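Local coordinates for HTH-type transcriptional regulator cbl (PDB 2FYI), which is a LysR-type transcriptional regulator of the sulphate starvation response, possibly an accessory regulator within the cys regulon, seen here as its cofactor-binding domain, at residues A[22-27]-A[66-71]. Numbering follows the deposited sequence.
Sequences HTQARY and IGIASE
Gln24 reaches from the short helix 22-27 to Ile68 and Ala69 at the end of strand 66-69, and to Ser70 just beyond it, and illustrates how a LysR cofactor-binding domain, built on the periplasmic-binding-protein fold, joins the helix that follows its first strand to a neighbouring parallel strand. The aliphatic part of Gln24 makes the closest approach: its CG lies 3.6 Å from CG2 of Ile68, the two side chains meeting at a slant. CG2, anti to the backbone N of Ile68, is the branch that does the touching. Further out, the glutamine chain bends at chi2 (-70°), and NE2 lies 3.7 Å from Ala69 CA, a van der Waals approach. No direct hydrogen bond links the two segments; a water mediates instead, accepting a weak bond, 2.8 Å from Gln24 NE2 to the water O.

Val191 of strand 189-196 touches the side chains of Gln24, Ile68 and Ser70. Strand 66-69 lies between parallel strand 14-20, whose Thr20 OG1 also hydrogen-bonds Ile68 O, and antiparallel strand 189-196. The Ser70 hydroxyl is held chiefly by Trp87 NE1, and a hydrogen bond of 3.0 Å between Ser70 OG and the water O completes the bridge to Gln24.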
ATOM      1  N   HIS A  22      -1.568  -0.150  -6.184  1.00 34.03           N
ATOM      2  CA  HIS A  22      -2.272  -0.994  -5.241  1.00 33.21           C
ATOM      3  C   HIS A  22      -3.685  -1.242  -5.714  1.00 33.33           C
ATOM      4  O   HIS A  22      -4.194  -2.378  -5.684  1.00 32.13           O
ATOM      5  CB  HIS A  22      -2.316  -0.294  -3.885  1.00 33.23           C
ATOM      6  CG  HIS A  22      -3.116  -1.031  -2.855  1.00 33.37           C
ATOM      7  ND1 HIS A  22      -4.494  -0.932  -2.767  1.00 33.02           N
ATOM      8  CD2 HIS A  22      -2.733  -1.888  -1.878  1.00 32.51           C
ATOM      9  CE1 HIS A  22      -4.920  -1.700  -1.782  1.00 32.87           C
ATOM     10  NE2 HIS A  22      -3.872  -2.293  -1.232  1.00 33.02           N
ATOM     11  N   THR A  23      -4.321  -0.165  -6.163  1.00 33.89           N
ATOM     12  CA  THR A  23      -5.715  -0.251  -6.563  1.00 35.10           C
ATOM     13  C   THR A  23      -5.959  -1.330  -7.623  1.00 36.20           C
ATOM     14  O   THR A  23      -6.823  -2.177  -7.452  1.00 37.01           O
ATOM     15  CB  THR A  23      -6.298   1.084  -7.111  1.00 34.83           C
ATOM     16  OG1 THR A  23      -5.944   2.190  -6.275  1.00 34.53           O
ATOM     17  CG2 THR A  23      -7.798   0.978  -7.187  1.00 33.77           C
ATOM     18  N   GLN A  24      -5.229  -1.301  -8.736  1.00 36.28           N
ATOM     19  CA  GLN A  24      -5.545  -2.269  -9.781  1.00 36.44           C
ATOM     20  C   GLN A  24      -4.979  -3.633  -9.406  1.00 35.39           C
ATOM     21  O   GLN A  24      -5.624  -4.637  -9.635  1.00 35.69           O
ATOM     22  CB  GLN A  24      -5.118  -1.802 -11.193  1.00 37.06           C
ATOM     23  CG  GLN A  24      -4.570  -0.357 -11.298  1.00 38.45           C
ATOM     24  CD  GLN A  24      -5.613   0.756 -11.096  1.00 40.21           C
ATOM     25  OE1 GLN A  24      -6.816   0.513 -10.895  1.00 40.74           O
ATOM     26  NE2 GLN A  24      -5.141   1.998 -11.156  1.00 40.85           N
ATOM     27  N   ALA A  25      -3.816  -3.670  -8.775  1.00 33.45           N
ATOM     28  CA  ALA A  25      -3.264  -4.928  -8.390  1.00 32.49           C
ATOM     29  C   ALA A  25      -4.288  -5.746  -7.572  1.00 32.96           C
ATOM     30  O   ALA A  25      -4.422  -6.966  -7.749  1.00 32.95           O
ATOM     31  CB  ALA A  25      -2.001  -4.695  -7.645  1.00 31.55           C
ATOM     32  N   ARG A  26      -5.041  -5.073  -6.713  1.00 32.76           N
ATOM     33  CA  ARG A  26      -5.979  -5.780  -5.879  1.00 33.64           C
ATOM     34  C   ARG A  26      -7.347  -5.981  -6.477  1.00 33.92           C
ATOM     35  O   ARG A  26      -7.975  -7.009  -6.264  1.00 34.15           O
ATOM     36  CB  ARG A  26      -6.177  -5.032  -4.582  1.00 34.16           C
ATOM     37  CG  ARG A  26      -4.935  -4.969  -3.799  1.00 35.43           C
ATOM     38  CD  ARG A  26      -5.214  -5.103  -2.386  1.00 35.16           C
ATOM     39  NE  ARG A  26      -5.661  -6.436  -2.053  1.00 35.65           N
ATOM     40  CZ  ARG A  26      -6.312  -6.682  -0.920  1.00 36.46           C
ATOM     41  NH1 ARG A  26      -6.567  -5.674  -0.080  1.00 36.07           N
ATOM     42  NH2 ARG A  26      -6.697  -7.910  -0.619  1.00 36.23           N
ATOM     43  N   TYR A  27      -7.849  -4.993  -7.192  1.00 33.56           N
ATOM     44  CA  TYR A  27      -9.272  -4.982  -7.473  1.00 33.53           C
ATOM     45  C   TYR A  27      -9.681  -5.182  -8.919  1.00 34.38           C
ATOM     46  O   TYR A  27     -10.857  -5.368  -9.214  1.00 35.36           O
ATOM     47  CB  TYR A  27      -9.916  -3.705  -6.954  1.00 32.93           C
ATOM     48  CG  TYR A  27      -9.582  -3.450  -5.524  1.00 32.51           C
ATOM     49  CD1 TYR A  27      -8.927  -2.283  -5.132  1.00 31.68           C
ATOM     50  CD2 TYR A  27      -9.883  -4.398  -4.563  1.00 32.26           C
ATOM     51  CE1 TYR A  27      -8.585  -2.060  -3.815  1.00 31.88           C
ATOM     52  CE2 TYR A  27      -9.561  -4.189  -3.254  1.00 32.73           C
ATOM     53  CZ  TYR A  27      -8.904  -3.021  -2.876  1.00 32.94           C
ATOM     54  OH  TYR A  27      -8.605  -2.845  -1.535  1.00 33.96           O
ATOM     55  N   ILE A  66       4.189  -2.945 -19.594  1.00 35.69           N
ATOM     56  CA  ILE A  66       2.906  -2.231 -19.516  1.00 35.07           C
ATOM     57  C   ILE A  66       2.762  -1.502 -18.181  1.00 35.73           C
ATOM     58  O   ILE A  66       3.095  -2.064 -17.137  1.00 36.29           O
ATOM     59  CB  ILE A  66       1.728  -3.216 -19.617  1.00 34.58           C
ATOM     60  CG1 ILE A  66       1.873  -4.065 -20.864  1.00 34.48           C
ATOM     61  CG2 ILE A  66       0.420  -2.498 -19.688  1.00 33.04           C
ATOM     62  CD1 ILE A  66       1.039  -5.271 -20.827  1.00 34.53           C
ATOM     63  N   GLY A  67       2.270  -0.261 -18.210  1.00 35.55           N
ATOM     64  CA  GLY A  67       2.026   0.488 -16.990  1.00 35.48           C
ATOM     65  C   GLY A  67       0.532   0.659 -16.809  1.00 36.10           C
ATOM     66  O   GLY A  67      -0.184   0.939 -17.777  1.00 36.61           O
ATOM     67  N   ILE A  68       0.047   0.482 -15.580  1.00 35.87           N
ATOM     68  CA  ILE A  68      -1.391   0.634 -15.321  1.00 35.80           C
ATOM     69  C   ILE A  68      -1.646   1.481 -14.096  1.00 36.46           C
ATOM     70  O   ILE A  68      -1.257   1.113 -12.971  1.00 37.35           O
ATOM     71  CB  ILE A  68      -2.079  -0.718 -15.121  1.00 35.92           C
ATOM     72  CG1 ILE A  68      -1.969  -1.559 -16.401  1.00 36.00           C
ATOM     73  CG2 ILE A  68      -3.517  -0.514 -14.734  1.00 35.25           C
ATOM     74  CD1 ILE A  68      -1.829  -3.061 -16.153  1.00 35.81           C
ATOM     75  N   ALA A  69      -2.295   2.623 -14.315  1.00 36.38           N
ATOM     76  CA  ALA A  69      -2.572   3.575 -13.234  1.00 36.81           C
ATOM     77  C   ALA A  69      -3.670   4.539 -13.649  1.00 38.55           C
ATOM     78  O   ALA A  69      -4.055   4.591 -14.827  1.00 38.56           O
ATOM     79  CB  ALA A  69      -1.330   4.328 -12.873  1.00 36.44           C
ATOM     80  N   SER A  70      -4.188   5.297 -12.683  1.00 40.77           N
ATOM     81  CA  SER A  70      -5.214   6.310 -13.000  1.00 42.26           C
ATOM     82  C   SER A  70      -4.604   7.677 -13.265  1.00 43.84           C
ATOM     83  O   SER A  70      -5.262   8.542 -13.790  1.00 43.62           O
ATOM     84  CB  SER A  70      -6.250   6.441 -11.875  1.00 41.31           C
ATOM     85  OG  SER A  70      -7.089   5.308 -11.750  1.00 40.19           O
ATOM     86  N   GLU A  71      -3.348   7.876 -12.889  1.00 46.55           N
ATOM     87  CA  GLU A  71      -2.747   9.192 -12.986  1.00 49.49           C
ATOM     88  C   GLU A  71      -1.517   9.179 -13.885  1.00 49.55           C
ATOM     89  O   GLU A  71      -0.897   8.141 -14.111  1.00 49.25           O
ATOM     90  CB  GLU A  71      -2.373   9.707 -11.594  1.00 51.99           C
ATOM     91  CG  GLU A  71      -3.527   9.683 -10.579  1.00 55.80           C
ATOM     92  CD  GLU A  71      -4.590  10.795 -10.823  1.00 58.19           C
ATOM     93  OE1 GLU A  71      -4.286  11.808 -11.519  1.00 59.72           O
ATOM     94  OE2 GLU A  71      -5.728  10.656 -10.296  1.00 58.79           O
TER
HETATM   95  O   HOH W   1      -5.504   4.181  -9.438  1.00 15.17           O